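PDB 2D4A: malate dehydrogenase, which catalyses the reversible oxidation of (S)-malate to oxaloacetate with either NAD or NADP as coenzyme, and works as a homotetramer. Local coordinates for residues L27-T32 / N60-M65; D69-T74 / K108-V113. One frame throughout, in Å; residues are numbered along the deposited sequence.

Contact 1: L27-T32 / N60-M65; sequences LLIART and NSYEDM
Leu-27, in the second strand of the Rossmann-type NAD-binding domain, opens this contact. Its CG stands anti to the backbone N (chi1 -177°), and CD1 reaches the carbonyl O of Asp-64; the Asp-64 carboxylate is hydrogen-bonded through OD2 to the hydroxyl of Ser-59. Ile-29 carries most of the apolar contact with two branches. CG2, anti to the backbone N, lies over one face of the Tyr-62 ring in a CH-pi contact, 4.0 Å from the ring centroid and displaced toward the rim. The other branch runs extended (chi2 176°), so that its end, CD1, meets CB of Met-65 at 3.9 Å; the Met-65 side chain also packs on helix 86-106. Beyond the strand, the carbonyl O of Ala-30 receives a CA-H...O contact from Asn-60, CA to O 3.6 Å. The Ala-30 side chain rests on Ala-7, one of the residues that by similarity bind NADP(+). Arg-31 is bent at chi2 and chi3, which carries NE to 3.6 Å from the Tyr-62 OH, with guanidinium and ring planes 47° apart. The chemistry implies a loop laid against the strand end with Ile-29 as its apolar centre, one branch on the Tyr-62 ring and the other on Met-65, while the polar ends of Arg-31 and Tyr-62 meet at the margin.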
loop_
_atom_site.group_PDB
_atom_site.type_symbol
_atom_site.label_atom_id
_atom_site.label_comp_id
_atom_site.label_asym_id
_atom_site.label_seq_id
_atom_site.Cartn_x
_atom_site.Cartn_y
_atom_site.Cartn_z
ATOM N N LEU B 27 7.755 11.215 -15.486
ATOM C CA LEU B 27 7.926 12.469 -16.218
ATOM C C LEU B 27 6.753 12.735 -17.165
ATOM O O LEU B 27 6.437 11.903 -18.014
ATOM C CB LEU B 27 9.235 12.401 -17.019
ATOM C CG LEU B 27 9.791 13.557 -17.865
ATOM C CD1 LEU B 27 9.761 13.189 -19.330
ATOM C CD2 LEU B 27 9.022 14.833 -17.591
ATOM N N LEU B 28 6.119 13.899 -17.015
ATOM C CA LEU B 28 4.986 14.298 -17.852
ATOM C C LEU B 28 5.412 15.161 -19.037
ATOM O O LEU B 28 6.115 16.157 -18.859
ATOM C CB LEU B 28 3.973 15.126 -17.054
ATOM C CG LEU B 28 2.994 14.548 -16.038
ATOM C CD1 LEU B 28 2.175 13.473 -16.709
ATOM C CD2 LEU B 28 3.737 14.006 -14.838
ATOM N N ILE B 29 4.971 14.801 -20.239
ATOM C CA ILE B 29 5.281 15.596 -21.423
ATOM C C ILE B 29 4.001 15.899 -22.212
ATOM O O ILE B 29 3.157 15.019 -22.412
ATOM C CB ILE B 29 6.299 14.886 -22.351
ATOM C CG1 ILE B 29 7.600 14.612 -21.591
ATOM C CG2 ILE B 29 6.617 15.767 -23.556
ATOM C CD1 ILE B 29 8.639 13.835 -22.399
ATOM N N ALA B 30 3.845 17.165 -22.638
ATOM C CA ALA B 30 2.719 17.644 -23.424
ATOM C C ALA B 30 3.157 18.891 -24.186
ATOM O O ALA B 30 4.058 19.612 -23.758
ATOM C CB ALA B 30 1.530 17.952 -22.518
ATOM N N ARG B 31 2.505 19.131 -25.316
ATOM C CA ARG B 31 2.812 20.253 -26.186
ATOM C C ARG B 31 2.546 21.623 -25.576
ATOM O O ARG B 31 3.364 22.535 -25.688
ATOM C CB ARG B 31 2.033 20.089 -27.498
ATOM C CG ARG B 31 0.548 19.728 -27.303
ATOM C CD ARG B 31 0.089 18.582 -28.227
ATOM N NE ARG B 31 0.497 17.251 -27.764
ATOM C CZ ARG B 31 0.052 16.675 -26.650
ATOM N NH1 ARG B 31 -0.818 17.306 -25.872
ATOM N NH2 ARG B 31 0.469 15.464 -26.317
ATOM N N THR B 32 1.400 21.770 -24.927
ATOM C CA THR B 32 1.035 23.045 -24.317
ATOM C C THR B 32 2.056 23.476 -23.269
ATOM O O THR B 32 2.352 22.736 -22.333
ATOM C CB THR B 32 -0.350 22.955 -23.657
ATOM O OG1 THR B 32 -1.320 22.575 -24.642
ATOM C CG2 THR B 32 -0.735 24.286 -23.055
ATOM N N ASN B 60 8.060 20.214 -21.968
ATOM C CA ASN B 60 7.485 20.450 -23.293
ATOM C C ASN B 60 8.457 19.933 -24.325
ATOM O O ASN B 60 8.232 20.042 -25.529
ATOM C CB ASN B 60 7.274 21.934 -23.550
ATOM C CG ASN B 60 6.200 22.515 -22.694
ATOM O OD1 ASN B 60 5.097 21.983 -22.617
ATOM N ND2 ASN B 60 6.504 23.623 -22.043
ATOM N N SER B 61 9.545 19.364 -23.831
ATOM C CA SER B 61 10.589 18.856 -24.686
ATOM C C SER B 61 10.599 17.331 -24.783
ATOM O O SER B 61 11.058 16.652 -23.870
ATOM C CB SER B 61 11.923 19.363 -24.162
ATOM O OG SER B 61 12.985 18.816 -24.910
ATOM N N TYR B 62 10.098 16.799 -25.897
ATOM C CA TYR B 62 10.041 15.349 -26.102
ATOM C C TYR B 62 11.373 14.631 -25.999
ATOM O O TYR B 62 11.413 13.401 -25.948
ATOM C CB TYR B 62 9.420 15.023 -27.458
ATOM C CG TYR B 62 7.949 15.321 -27.530
ATOM C CD1 TYR B 62 7.005 14.409 -27.068
ATOM C CD2 TYR B 62 7.503 16.532 -28.023
ATOM C CE1 TYR B 62 5.648 14.708 -27.096
ATOM C CE2 TYR B 62 6.159 16.842 -28.056
ATOM C CZ TYR B 62 5.237 15.937 -27.595
ATOM O OH TYR B 62 3.907 16.273 -27.624
ATOM N N GLU B 63 12.462 15.389 -25.988
ATOM C CA GLU B 63 13.788 14.794 -25.878
ATOM C C GLU B 63 14.067 14.359 -24.446
ATOM O O GLU B 63 15.039 13.658 -24.184
ATOM C CB GLU B 63 14.854 15.791 -26.320
ATOM C CG GLU B 63 14.983 15.929 -27.815
ATOM C CD GLU B 63 14.894 17.367 -28.264
ATOM O OE1 GLU B 63 15.668 17.753 -29.178
ATOM O OE2 GLU B 63 14.040 18.104 -27.708
ATOM N N ASP B 64 13.208 14.771 -23.520
ATOM C CA ASP B 64 13.398 14.402 -22.129
ATOM C C ASP B 64 12.821 13.050 -21.759
ATOM O O ASP B 64 12.687 12.761 -20.576
ATOM C CB ASP B 64 12.795 15.451 -21.204
ATOM C CG ASP B 64 13.440 16.796 -21.365
ATOM O OD1 ASP B 64 14.612 16.842 -21.790
ATOM O OD2 ASP B 64 12.788 17.807 -21.055
ATOM N N MET B 65 12.481 12.228 -22.751
ATOM C CA MET B 65 11.912 10.910 -22.481
ATOM C C MET B 65 12.915 9.792 -22.716
ATOM O O MET B 65 12.567 8.619 -22.603
ATOM C CB MET B 65 10.672 10.655 -23.354
ATOM C CG MET B 65 10.982 10.123 -24.764
ATOM S SD MET B 65 9.556 9.594 -25.806
ATOM C CE MET B 65 9.226 11.083 -26.769
#

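Contact 2: D69-T74 / K108-V113; sequences DIVLVT and KDAIVV
Four backbone hydrogen bonds join 69-74 to 108-113, each segment giving two N-H groups and two carbonyls. Ile-111 N donates to Asp-69 O at 2.8 Å, approaching in the carbonyl plane, and Val-71 N donates to Ile-111 O at 2.8 Å, nearly along the C=O axis; both are almost straight, at 171° about the hydrogen. Farther along, Val-113 N bonds to Val-71 O at 3.1 Å, and Val-73 N to Val-113 O at 2.8 Å. Val-71, Ile-111 and Val-113 thus each use both N-H and C=O across the seam, in the pattern of parallel strands. These are neighbouring strands of the Rossmann fold, joined by helix 86-106 in a beta-alpha-beta crossover. On the face of Val-71 and Val-112, CB of Val-71 meets CG1 of Val-112; CG2 of Val-71, anti to the carbonyl carbon, also lies 3.9 Å from CB of Ala-110, just before the strand. Helix 86-106 covers this side, with Ile-103 against both valines. On the face of Ile-70, Leu-72, Ile-111 and Val-113, Leu-72 and Val-113 lie side by side, Leu-72 CD2 being 4.0 Å from Val-113 CB. Helix 223-237 packs there, Ile-236 against both isoleucines. The Val-73 side chain comes close to Thr-116, an NADP(+)-binding residue by similarity.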
loop_
_atom_site.group_PDB
_atom_site.type_symbol
_atom_site.label_atom_id
_atom_site.label_comp_id
_atom_site.label_asym_id
_atom_site.label_seq_id
_atom_site.Cartn_x
_atom_site.Cartn_y
_atom_site.Cartn_z
ATOM N N ASP B 69 11.882 3.266 -19.531
ATOM C CA ASP B 69 11.608 1.866 -19.734
ATOM C C ASP B 69 10.208 1.734 -20.324
ATOM O O ASP B 69 9.963 0.929 -21.220
ATOM C CB ASP B 69 11.686 1.134 -18.393
ATOM C CG ASP B 69 13.047 1.258 -17.750
ATOM O OD1 ASP B 69 13.389 2.372 -17.272
ATOM O OD2 ASP B 69 13.792 0.244 -17.738
ATOM N N ILE B 70 9.302 2.557 -19.815
ATOM C CA ILE B 70 7.917 2.550 -20.241
ATOM C C ILE B 70 7.431 3.932 -20.639
ATOM O O ILE B 70 7.668 4.920 -19.933
ATOM C CB ILE B 70 7.020 2.039 -19.110
ATOM C CG1 ILE B 70 7.574 0.699 -18.607
ATOM C CG2 ILE B 70 5.567 1.948 -19.589
ATOM C CD1 ILE B 70 6.945 0.193 -17.332
ATOM N N VAL B 71 6.752 3.989 -21.779
ATOM C CA VAL B 71 6.179 5.224 -22.298
ATOM C C VAL B 71 4.677 5.000 -22.413
ATOM O O VAL B 71 4.231 4.185 -23.216
ATOM C CB VAL B 71 6.735 5.569 -23.691
ATOM C CG1 VAL B 71 5.953 6.738 -24.275
ATOM C CG2 VAL B 71 8.212 5.920 -23.592
ATOM N N LEU B 72 3.903 5.714 -21.604
ATOM C CA LEU B 72 2.454 5.575 -21.622
ATOM C C LEU B 72 1.829 6.642 -22.524
ATOM O O LEU B 72 1.941 7.836 -22.253
ATOM C CB LEU B 72 1.896 5.693 -20.196
ATOM C CG LEU B 72 2.440 4.732 -19.121
ATOM C CD1 LEU B 72 1.746 5.010 -17.801
ATOM C CD2 LEU B 72 2.229 3.286 -19.530
ATOM N N VAL B 73 1.181 6.200 -23.600
ATOM C CA VAL B 73 0.538 7.096 -24.555
ATOM C C VAL B 73 -0.956 7.242 -24.256
ATOM O O VAL B 73 -1.725 6.272 -24.282
ATOM C CB VAL B 73 0.754 6.589 -25.994
ATOM C CG1 VAL B 73 0.023 7.475 -26.990
ATOM C CG2 VAL B 73 2.247 6.566 -26.307
ATOM N N THR B 74 -1.344 8.486 -23.981
ATOM C CA THR B 74 -2.712 8.857 -23.624
ATOM C C THR B 74 -3.067 10.183 -24.296
ATOM O O THR B 74 -4.146 10.732 -24.086
ATOM C CB THR B 74 -2.801 9.065 -22.119
ATOM O OG1 THR B 74 -2.034 10.221 -21.768
ATOM C CG2 THR B 74 -2.207 7.869 -21.374
ATOM N N LYS B 108 13.901 4.305 -28.202
ATOM C CA LYS B 108 13.947 3.075 -29.002
ATOM C C LYS B 108 13.716 1.763 -28.252
ATOM O O LYS B 108 13.026 0.867 -28.733
ATOM C CB LYS B 108 15.300 2.967 -29.707
ATOM C CG LYS B 108 15.591 4.050 -30.706
ATOM C CD LYS B 108 16.908 3.791 -31.434
ATOM C CE LYS B 108 17.156 4.841 -32.524
ATOM N NZ LYS B 108 16.115 4.828 -33.599
ATOM N N ASP B 109 14.308 1.658 -27.074
ATOM C CA ASP B 109 14.230 0.448 -26.268
ATOM C C ASP B 109 13.057 0.372 -25.283
ATOM O O ASP B 109 12.908 -0.625 -24.572
ATOM C CB ASP B 109 15.562 0.311 -25.534
ATOM C CG ASP B 109 16.113 1.661 -25.103
ATOM O OD1 ASP B 109 17.351 1.796 -24.916
ATOM O OD2 ASP B 109 15.285 2.596 -24.949
ATOM N N ALA B 110 12.220 1.408 -25.263
ATOM C CA ALA B 110 11.071 1.482 -24.355
ATOM C C ALA B 110 9.850 0.644 -24.744
ATOM O O ALA B 110 9.698 0.256 -25.897
ATOM C CB ALA B 110 10.646 2.934 -24.201
ATOM N N ILE B 111 9.014 0.308 -23.760
ATOM C CA ILE B 111 7.732 -0.405 -23.985
ATOM C C ILE B 111 6.638 0.687 -24.002
ATOM O O ILE B 111 6.680 1.614 -23.210
ATOM C CB ILE B 111 7.395 -1.438 -22.926
ATOM C CG1 ILE B 111 8.497 -2.493 -22.733
ATOM C CG2 ILE B 111 6.110 -2.206 -23.309
ATOM C CD1 ILE B 111 8.264 -3.477 -21.609
ATOM N N VAL B 112 5.842 0.724 -25.212
ATOM C CA VAL B 112 4.785 1.724 -25.262
ATOM C C VAL B 112 3.421 1.113 -25.038
ATOM O O VAL B 112 3.154 -0.027 -25.415
ATOM C CB VAL B 112 4.808 2.522 -26.588
ATOM C CG1 VAL B 112 6.134 3.170 -26.701
ATOM C CG2 VAL B 112 4.577 1.635 -27.802
ATOM N N VAL B 113 2.579 1.857 -24.305
ATOM C CA VAL B 113 1.223 1.314 -24.027
ATOM C C VAL B 113 0.233 2.404 -24.463
ATOM O O VAL B 113 0.411 3.556 -24.028
ATOM C CB VAL B 113 1.022 0.933 -22.568
ATOM C CG1 VAL B 113 -0.385 0.380 -22.293
ATOM C CG2 VAL B 113 2.027 -0.115 -22.078
#

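From the N terminus, the chain lays down strand 2-5 before reaching 27-32. It then passes through helix 35-50 and strand 56-59, and contact 1 closes this loop when 60-65 returns to the end of strand 26-29. Only a few residues later, 69-74 enters the sheet beside strand 2-5, on the side away from strand 26-29. Contact 2 closes after helix 86-106, when 108-113 adds the next strand. The two loops therefore follow in series, neither nesting nor crossing, and their centres lie about 13 Å apart. Strand 2-5 stands between strand 26-29 of contact 1 and strand 70-73 of contact 2, and helix 86-106 packs against residues of both contacts.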